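PDB 3SQR: laccase from Botrytis aclada, which oxidises phenolic substrates while reducing dioxygen to water at its copper centres, and probably serves in breaking down lignin and detoxifying lignin-derived products. Local coordinates for residues P222-N227 with C334-E339. Numbering follows the deposited sequence.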
ATOM      1  N   PRO A 222     -17.857  -7.464  -2.793  1.00 30.45           N
ATOM      2  CA  PRO A 222     -17.446  -6.109  -3.122  1.00 30.62           C
ATOM      3  C   PRO A 222     -18.265  -5.612  -4.321  1.00 30.50           C
ATOM      4  O   PRO A 222     -18.491  -6.354  -5.249  1.00 30.93           O
ATOM      5  CB  PRO A 222     -15.992  -6.284  -3.528  1.00 29.10           C
ATOM      6  CG  PRO A 222     -15.521  -7.412  -2.699  1.00 31.07           C
ATOM      7  CD  PRO A 222     -16.718  -8.384  -2.894  1.00 31.14           C
ATOM      8  N   PRO A 223     -18.755  -4.376  -4.255  1.00 30.19           N
ATOM      9  CA  PRO A 223     -19.449  -3.878  -5.444  1.00 30.14           C
ATOM     10  C   PRO A 223     -18.536  -3.630  -6.646  1.00 28.58           C
ATOM     11  O   PRO A 223     -17.361  -3.318  -6.459  1.00 30.20           O
ATOM     12  CB  PRO A 223     -20.029  -2.545  -4.979  1.00 30.92           C
ATOM     13  CG  PRO A 223     -19.162  -2.095  -3.884  1.00 32.61           C
ATOM     14  CD  PRO A 223     -18.736  -3.406  -3.151  1.00 29.40           C
ATOM     15  N   ALA A 224     -19.083  -3.777  -7.847  1.00 28.87           N
ATOM     16  CA  ALA A 224     -18.448  -3.271  -9.063  1.00 26.80           C
ATOM     17  C   ALA A 224     -18.542  -1.754  -8.970  1.00 28.22           C
ATOM     18  O   ALA A 224     -19.631  -1.189  -8.775  1.00 27.01           O
ATOM     19  CB  ALA A 224     -19.137  -3.757 -10.316  1.00 27.82           C
ATOM     20  N   LEU A 225     -17.381  -1.101  -8.994  1.00 25.75           N
ATOM     21  CA  LEU A 225     -17.363   0.367  -8.947  1.00 25.25           C
ATOM     22  C   LEU A 225     -17.484   0.910 -10.333  1.00 25.45           C
ATOM     23  O   LEU A 225     -17.325   0.212 -11.363  1.00 25.84           O
ATOM     24  CB  LEU A 225     -16.087   0.864  -8.241  1.00 25.38           C
ATOM     25  CG  LEU A 225     -15.922   0.348  -6.818  1.00 23.88           C
ATOM     26  CD1 LEU A 225     -14.696   0.924  -6.163  1.00 22.10           C
ATOM     27  CD2 LEU A 225     -17.173   0.581  -5.960  1.00 27.30           C
ATOM     28  N   GLU A 226     -17.751   2.211 -10.392  1.00 26.20           N
ATOM     29  CA  GLU A 226     -18.196   2.793 -11.664  1.00 26.41           C
ATOM     30  C   GLU A 226     -17.106   3.058 -12.635  1.00 25.99           C
ATOM     31  O   GLU A 226     -17.317   3.069 -13.835  1.00 25.84           O
ATOM     32  CB  GLU A 226     -18.925   4.083 -11.374  1.00 27.68           C
ATOM     33  CG  GLU A 226     -20.303   3.927 -10.774  1.00 26.59           C
ATOM     34  CD  GLU A 226     -20.346   3.496  -9.296  1.00 32.04           C
ATOM     35  OE1 GLU A 226     -19.380   3.719  -8.547  1.00 29.13           O
ATOM     36  OE2 GLU A 226     -21.337   2.855  -8.882  1.00 35.70           O
ATOM     37  N   ASN A 227     -15.882   3.244 -12.169  1.00 24.45           N
ATOM     38  CA  ASN A 227     -14.840   3.550 -13.097  1.00 23.22           C
ATOM     39  C   ASN A 227     -13.484   3.155 -12.477  1.00 22.81           C
ATOM     40  O   ASN A 227     -13.458   2.472 -11.450  1.00 24.50           O
ATOM     41  CB  ASN A 227     -14.840   5.044 -13.445  1.00 22.97           C
ATOM     42  CG  ASN A 227     -14.315   5.319 -14.819  1.00 21.39           C
ATOM     43  OD1 ASN A 227     -14.066   4.417 -15.606  1.00 24.02           O
ATOM     44  ND2 ASN A 227     -14.132   6.650 -15.130  1.00 22.58           N
ATOM     45  N   CYS A 334     -10.411 -11.073 -10.751  1.00 25.78           N
ATOM     46  CA  CYS A 334     -10.029 -10.776  -9.375  1.00 24.55           C
ATOM     47  C   CYS A 334     -11.134 -10.017  -8.641  1.00 25.19           C
ATOM     48  O   CYS A 334     -11.415 -10.235  -7.449  1.00 24.75           O
ATOM     49  CB  CYS A 334      -8.682 -10.003  -9.386  1.00 23.16           C
ATOM     50  SG  CYS A 334      -7.457 -10.500 -10.532  1.00 25.13           S
ATOM     51  N   SER A 335     -11.714  -9.043  -9.343  1.00 25.85           N
ATOM     52  CA  SER A 335     -12.838  -8.332  -8.856  1.00 25.33           C
ATOM     53  C   SER A 335     -13.527  -7.611 -10.047  1.00 23.99           C
ATOM     54  O   SER A 335     -12.956  -7.449 -11.127  1.00 25.38           O
ATOM     55  CB  SER A 335     -12.430  -7.328  -7.793  1.00 26.51           C
ATOM     56  OG  SER A 335     -11.602  -6.295  -8.408  1.00 27.07           O
ATOM     57  N   THR A 336     -14.756  -7.202  -9.806  1.00 25.97           N
ATOM     58  CA  THR A 336     -15.587  -6.580 -10.840  1.00 26.11           C
ATOM     59  C   THR A 336     -15.376  -5.055 -10.887  1.00 25.60           C
ATOM     60  O   THR A 336     -15.067  -4.424  -9.870  1.00 25.83           O
ATOM     61  CB  THR A 336     -17.063  -6.788 -10.572  1.00 25.66           C
ATOM     62  OG1 THR A 336     -17.380  -6.336  -9.260  1.00 26.82           O
ATOM     63  CG2 THR A 336     -17.445  -8.327 -10.696  1.00 26.92           C
ATOM     64  N   ASN A 337     -15.545  -4.523 -12.089  1.00 25.97           N
ATOM     65  CA  ASN A 337     -15.597  -3.087 -12.310  1.00 26.79           C
ATOM     66  C   ASN A 337     -16.515  -2.863 -13.526  1.00 27.02           C
ATOM     67  O   ASN A 337     -16.519  -3.630 -14.517  1.00 28.89           O
ATOM     68  CB  ASN A 337     -14.203  -2.545 -12.576  1.00 25.32           C
ATOM     69  CG  ASN A 337     -14.165  -1.057 -12.563  1.00 26.48           C
ATOM     70  OD1 ASN A 337     -14.117  -0.405 -11.503  1.00 28.91           O
ATOM     71  ND2 ASN A 337     -14.263  -0.518 -13.733  1.00 21.22           N
ATOM     72  N   ASN A 338     -17.222  -1.754 -13.469  1.00 26.77           N
ATOM     73  CA  ASN A 338     -18.166  -1.422 -14.521  1.00 28.43           C
ATOM     74  C   ASN A 338     -17.512  -1.000 -15.784  1.00 28.80           C
ATOM     75  O   ASN A 338     -18.113  -1.102 -16.867  1.00 29.09           O
ATOM     76  CB  ASN A 338     -19.071  -0.294 -14.049  1.00 28.30           C
ATOM     77  CG  ASN A 338     -20.138  -0.739 -13.111  1.00 33.26           C
ATOM     78  OD1 ASN A 338     -20.252  -1.921 -12.763  1.00 35.04           O
ATOM     79  ND2 ASN A 338     -20.983   0.205 -12.723  1.00 35.58           N
ATOM     80  N   GLU A 339     -16.237  -0.579 -15.713  1.00 28.32           N
ATOM     81  CA  GLU A 339     -15.559  -0.087 -16.872  1.00 27.50           C
ATOM     82  C   GLU A 339     -14.140  -0.637 -16.921  1.00 28.14           C
ATOM     83  O   GLU A 339     -13.180   0.086 -17.209  1.00 26.37           O
ATOM     84  CB  GLU A 339     -15.528   1.430 -16.799  1.00 28.31           C
ATOM     85  CG  GLU A 339     -16.902   2.067 -16.700  1.00 30.26           C
ATOM     86  CD  GLU A 339     -17.785   1.854 -17.920  1.00 34.55           C
ATOM     87  OE1 GLU A 339     -17.274   1.484 -18.972  1.00 33.74           O
ATOM     88  OE2 GLU A 339     -19.001   2.036 -17.788  1.00 32.82           O
TER
HETATM   89  O   HOH W   1     -15.755  -7.686  -6.973  1.00 27.99           O
HETATM   90  O   HOH W   2     -15.166  -4.995  -7.180  1.00 27.86           O
HETATM   91  O   HOH W   3     -14.616  -1.991  -9.231  1.00 23.22           O
HETATM   92  O   HOH W   4     -19.947   2.796 -14.498  1.00 29.39           O
HETATM   93  O   HOH W   5     -12.208   2.476 -16.258  1.00 26.18           O
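Two surface loops of the second cupredoxin-like domain of this multicopper oxidase, 222-227 and 334-339, run alongside each other in nearly the same direction, with A224 and L225 meeting T336, N337 and N338. One direct backbone hydrogen bond joins them: N338 N donates to L225 O over 2.9 Å, almost straight at the hydrogen (165°). Much of the remaining linkage is water. One water accepts from L225 N and lies within 2.6 Å of T336 O, a second lies between P223 O and T336 O, and a third accepts from T336 N and reaches P222 O weakly.

The methyl of A224 sits between two polar tips: its CB is 3.3 Å from T336 OG1 and equally far from N338 OD1. T336 OG1 is brought there by a chi1 of 54°, which sets it between its own backbone N and carbonyl carbon. The amide of N337 lies by the carbonyl oxygens of L225 and N227. Farther along, E339 lays its aliphatic part against the other loop, CG 3.1 Å from E226 O and CB 3.5 Å from N227 OD1; the N227 amide and E339 carboxylate planes are 89° apart. A water donates to both N227 OD1 and E339 O, while N227 ND2 is hydrogen-bonded to D82 OD2 and to T235 O. E226 OE1 is hydrogen-bonded to the backbone N of H207.

The P222 side chain lies about 4 Å from that of H531, a ligand of the type 1 copper, so this end of the contact borders that site. P222 and P223 pack on W530 of helix 529-533, and L225 joins P223 against I213 of helix 210-217. N227 opens edge strand 227-230, its backbone hydrogen-bonded to W205 of strand 195-205, while C334, at the start of segment 334-339, is joined to C368 by a disulfide, and the loop runs on to strand 344-348.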